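PDB 3CBW: YdhT protein from Bacillus subtilis, which catalyses the random endo-hydrolysis of beta-1,4-mannosidic linkages in mannan, galactomannan and glucomannan, and so takes part in glucomannan degradation. Local coordinates for residues N16-M27 with T212-I221. The protein carries 3 engineered substitutions. Residues are numbered along the deposited sequence; the frame is centred on the assembly and turned at random.
Sequences NPNAQQTTKTVM and TDTRGLDHLI
N16 reaches across to D218 where, in the TIM barrel of this family 26 glycoside hydrolase, segment 16-27 packs against 212-221, which leads from the end of helix 194-214 into barrel strand 220-224. From N16 CB, which sets off toward the loop, the chain continues with CG anti to the backbone N (chi1 175°), and N16 CG comes to rest 3.7 Å from the CG2 methyl of T212, the two side chains running antiparallel alongside one another. OD1 turns back to its own chain and accepts the N-H of N18, which makes an Asx turn within the type I turn N16-A19. N16 ND2 points the other way and donates to D218 OD1 at 2.9 Å. This acceptor lies close to the amide plane of N16 and is met on its anti side, with the carboxylate plane inclined by 53° to the amide. A water also accepts from ND2 and donates to the backbone oxygens of L217 and L220, so both amide ends are engaged.

The D218 backbone forms the second link: D218 O accepts from Q20 N, at the N-cap of helix 21-32, at 2.8 Å, while A19 CA makes a CH...O contact with the same oxygen. E163 of helix 143-163 accepts from D218 N, tying the loop to a neighbouring barrel helix.

One turn further on the contact becomes largely apolar. T23 CG2 lies against I221 CG1, and V26 CG1 approaches CD1 of that isoleucine. The remaining branch of I221, CG2, meets M27 SD at 3.7 Å.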
loop_
_atom_site.group_PDB
_atom_site.type_symbol
_atom_site.label_atom_id
_atom_site.label_comp_id
_atom_site.label_asym_id
_atom_site.label_seq_id
_atom_site.Cartn_x
_atom_site.Cartn_y
_atom_site.Cartn_z
ATOM N N ASN A 16 7.799 -11.944 8.341
ATOM C CA ASN A 16 7.665 -13.352 7.982
ATOM C C ASN A 16 9.026 -14.038 8.122
ATOM O O ASN A 16 9.952 -13.722 7.373
ATOM C CB ASN A 16 7.156 -13.448 6.548
ATOM C CG ASN A 16 7.095 -14.872 6.042
ATOM O OD1 ASN A 16 7.384 -15.822 6.763
ATOM N ND2 ASN A 16 6.667 -15.032 4.808
ATOM N N PRO A 17 9.154 -15.000 9.067
ATOM C CA PRO A 17 10.465 -15.616 9.308
ATOM C C PRO A 17 10.990 -16.433 8.128
ATOM O O PRO A 17 12.178 -16.705 8.053
ATOM C CB PRO A 17 10.216 -16.523 10.526
ATOM C CG PRO A 17 8.790 -16.813 10.510
ATOM C CD PRO A 17 8.116 -15.574 9.943
ATOM N N ASN A 18 10.105 -16.808 7.216
ATOM C CA ASN A 18 10.469 -17.614 6.059
ATOM C C ASN A 18 10.523 -16.808 4.776
ATOM O O ASN A 18 10.469 -17.368 3.687
ATOM C CB ASN A 18 9.504 -18.787 5.941
ATOM C CG ASN A 18 9.576 -19.697 7.143
ATOM O OD1 ASN A 18 8.587 -19.877 7.864
ATOM N ND2 ASN A 18 10.760 -20.217 7.412
ATOM N N ALA A 19 10.653 -15.492 4.898
ATOM C CA ALA A 19 10.750 -14.631 3.727
ATOM C C ALA A 19 11.891 -15.058 2.810
ATOM O O ALA A 19 12.978 -15.439 3.270
ATOM C CB ALA A 19 10.939 -13.189 4.157
ATOM N N GLN A 20 11.633 -14.993 1.510
ATOM C CA GLN A 20 12.642 -15.239 0.480
ATOM C C GLN A 20 13.814 -14.273 0.631
ATOM O O GLN A 20 13.645 -13.130 1.092
ATOM C CB GLN A 20 12.023 -15.056 -0.907
ATOM C CG GLN A 20 10.972 -16.095 -1.274
ATOM C CD GLN A 20 10.454 -15.946 -2.694
ATOM O OE1 GLN A 20 10.423 -14.853 -3.256
ATOM N NE2 GLN A 20 10.028 -17.058 -3.277
ATOM N N GLN A 21 15.000 -14.723 0.214
ATOM C CA GLN A 21 16.202 -13.903 0.334
ATOM C C GLN A 21 16.038 -12.543 -0.330
ATOM O O GLN A 21 16.439 -11.543 0.235
ATOM C CB GLN A 21 17.435 -14.629 -0.226
ATOM C CG GLN A 21 18.750 -13.852 -0.056
ATOM C CD GLN A 21 19.048 -13.496 1.389
ATOM O OE1 GLN A 21 19.230 -14.374 2.235
ATOM N NE2 GLN A 21 19.099 -12.207 1.682
ATOM N N THR A 22 15.438 -12.492 -1.513
ATOM C CA THR A 22 15.309 -11.210 -2.193
ATOM C C THR A 22 14.436 -10.241 -1.392
ATOM O O THR A 22 14.743 -9.036 -1.305
ATOM C CB THR A 22 14.760 -11.390 -3.601
ATOM O OG1 THR A 22 15.704 -12.148 -4.358
ATOM C CG2 THR A 22 14.538 -10.057 -4.284
ATOM N N THR A 23 13.366 -10.768 -0.807
ATOM C CA THR A 23 12.488 -9.980 0.043
ATOM C C THR A 23 13.217 -9.502 1.295
ATOM O O THR A 23 13.076 -8.350 1.696
ATOM C CB THR A 23 11.212 -10.762 0.358
ATOM O OG1 THR A 23 10.468 -10.911 -0.858
ATOM C CG2 THR A 23 10.345 -10.035 1.368
ATOM N N LYS A 24 14.017 -10.367 1.910
ATOM C CA LYS A 24 14.854 -9.954 3.046
ATOM C C LYS A 24 15.797 -8.817 2.666
ATOM O O LYS A 24 15.926 -7.842 3.404
ATOM C CB LYS A 24 15.656 -11.143 3.586
ATOM C CG LYS A 24 14.793 -12.233 4.206
ATOM C CD LYS A 24 15.622 -13.357 4.818
ATOM C CE LYS A 24 16.054 -13.024 6.232
ATOM N NZ LYS A 24 16.888 -14.093 6.844
ATOM N N THR A 25 16.457 -8.946 1.522
ATOM C CA THR A 25 17.399 -7.930 1.070
ATOM C C THR A 25 16.701 -6.597 0.827
ATOM O O THR A 25 17.148 -5.557 1.306
ATOM C CB THR A 25 18.114 -8.407 -0.187
ATOM O OG1 THR A 25 18.922 -9.529 0.175
ATOM C CG2 THR A 25 18.987 -7.316 -0.770
ATOM N N VAL A 26 15.587 -6.634 0.109
ATOM C CA VAL A 26 14.843 -5.421 -0.188
ATOM C C VAL A 26 14.344 -4.764 1.100
ATOM O O VAL A 26 14.425 -3.542 1.238
ATOM C CB VAL A 26 13.683 -5.714 -1.165
ATOM C CG1 VAL A 26 12.663 -4.571 -1.206
ATOM C CG2 VAL A 26 14.243 -5.999 -2.549
ATOM N N MET A 27 13.848 -5.554 2.051
ATOM C CA MET A 27 13.341 -4.962 3.281
ATOM C C MET A 27 14.452 -4.242 4.048
ATOM O O MET A 27 14.261 -3.120 4.530
ATOM C CB MET A 27 12.692 -6.025 4.176
ATOM C CG MET A 27 12.010 -5.433 5.400
ATOM S SD MET A 27 10.580 -4.335 5.023
ATOM C CE MET A 27 11.060 -2.855 5.954
ATOM N N THR A 212 0.408 -15.953 4.843
ATOM C CA THR A 212 1.728 -16.393 5.273
ATOM C C THR A 212 1.742 -17.886 5.594
ATOM O O THR A 212 2.620 -18.616 5.130
ATOM C CB THR A 212 2.188 -15.560 6.486
ATOM O OG1 THR A 212 2.121 -14.172 6.142
ATOM C CG2 THR A 212 3.597 -15.913 6.903
ATOM N N ASP A 213 0.770 -18.340 6.381
ATOM C CA ASP A 213 0.802 -19.719 6.869
ATOM C C ASP A 213 0.002 -20.652 5.970
ATOM O O ASP A 213 0.561 -21.598 5.422
ATOM C CB ASP A 213 0.334 -19.761 8.320
ATOM C CG ASP A 213 1.261 -18.992 9.237
ATOM O OD1 ASP A 213 2.491 -18.999 8.988
ATOM O OD2 ASP A 213 0.764 -18.382 10.201
ATOM N N THR A 214 -1.277 -20.379 5.765
ATOM C CA THR A 214 -2.097 -21.250 4.907
ATOM C C THR A 214 -1.526 -21.332 3.499
ATOM O O THR A 214 -1.482 -22.417 2.903
ATOM C CB THR A 214 -3.559 -20.765 4.866
ATOM O OG1 THR A 214 -4.055 -20.655 6.205
ATOM C CG2 THR A 214 -4.457 -21.708 4.048
ATOM N N ARG A 215 -1.064 -20.198 2.977
ATOM C CA ARG A 215 -0.664 -20.119 1.584
ATOM C C ARG A 215 0.842 -20.021 1.359
ATOM O O ARG A 215 1.304 -20.045 0.216
ATOM C CB ARG A 215 -1.427 -18.993 0.883
ATOM C CG ARG A 215 -2.952 -19.220 0.891
ATOM C CD ARG A 215 -3.373 -20.495 0.102
ATOM N NE ARG A 215 -2.827 -20.403 -1.246
ATOM C CZ ARG A 215 -3.524 -20.127 -2.348
ATOM N NH1 ARG A 215 -4.843 -20.004 -2.325
ATOM N NH2 ARG A 215 -2.889 -19.983 -3.492
ATOM N N GLY A 216 1.614 -19.924 2.438
ATOM C CA GLY A 216 3.075 -19.964 2.357
ATOM C C GLY A 216 3.706 -18.846 1.546
ATOM O O GLY A 216 4.781 -19.013 0.969
ATOM N N LEU A 217 3.060 -17.682 1.514
ATOM C CA LEU A 217 3.534 -16.590 0.660
ATOM C C LEU A 217 4.701 -15.842 1.305
ATOM O O LEU A 217 4.522 -15.122 2.283
ATOM C CB LEU A 217 2.385 -15.657 0.277
ATOM C CG LEU A 217 1.269 -16.328 -0.536
ATOM C CD1 LEU A 217 0.059 -15.433 -0.621
ATOM C CD2 LEU A 217 1.694 -16.729 -1.946
ATOM N N ASP A 218 5.896 -16.030 0.746
ATOM C CA ASP A 218 7.155 -15.632 1.384
ATOM C C ASP A 218 7.831 -14.421 0.728
ATOM O O ASP A 218 8.974 -14.110 1.046
ATOM C CB ASP A 218 8.111 -16.846 1.451
ATOM C CG ASP A 218 7.628 -17.923 2.402
ATOM O OD1 ASP A 218 6.917 -17.593 3.370
ATOM O OD2 ASP A 218 7.981 -19.102 2.166
ATOM N N HIS A 219 7.091 -13.716 -0.119
ATOM C CA HIS A 219 7.610 -12.579 -0.874
ATOM C C HIS A 219 6.874 -11.288 -0.508
ATOM O O HIS A 219 7.026 -10.288 -1.198
ATOM C CB HIS A 219 7.482 -12.860 -2.372
ATOM C CG HIS A 219 6.066 -12.999 -2.839
ATOM N ND1 HIS A 219 5.105 -13.679 -2.113
ATOM C CD2 HIS A 219 5.439 -12.511 -3.936
ATOM C CE1 HIS A 219 3.951 -13.615 -2.759
ATOM N NE2 HIS A 219 4.128 -12.918 -3.868
ATOM N N LEU A 220 6.086 -11.308 0.566
ATOM C CA LEU A 220 5.264 -10.152 0.936
ATOM C C LEU A 220 5.892 -9.307 2.026
ATOM O O LEU A 220 6.417 -9.817 3.021
ATOM C CB LEU A 220 3.875 -10.599 1.410
ATOM C CG LEU A 220 3.078 -11.497 0.459
ATOM C CD1 LEU A 220 1.725 -11.855 1.039
ATOM C CD2 LEU A 220 2.920 -10.824 -0.913
ATOM N N ILE A 221 5.831 -7.998 1.800
ATOM C CA ILE A 221 6.227 -6.979 2.772
ATOM C C ILE A 221 4.927 -6.297 3.171
ATOM O O ILE A 221 4.220 -5.753 2.329
ATOM C CB ILE A 221 7.224 -5.993 2.132
ATOM C CG1 ILE A 221 8.547 -6.715 1.817
ATOM C CG2 ILE A 221 7.459 -4.781 3.041
ATOM C CD1 ILE A 221 9.553 -5.878 1.045
HETATM O O HOH W 1 7.197 -10.035 5.978
HETATM O O HOH W 2 6.171 -12.586 3.333
#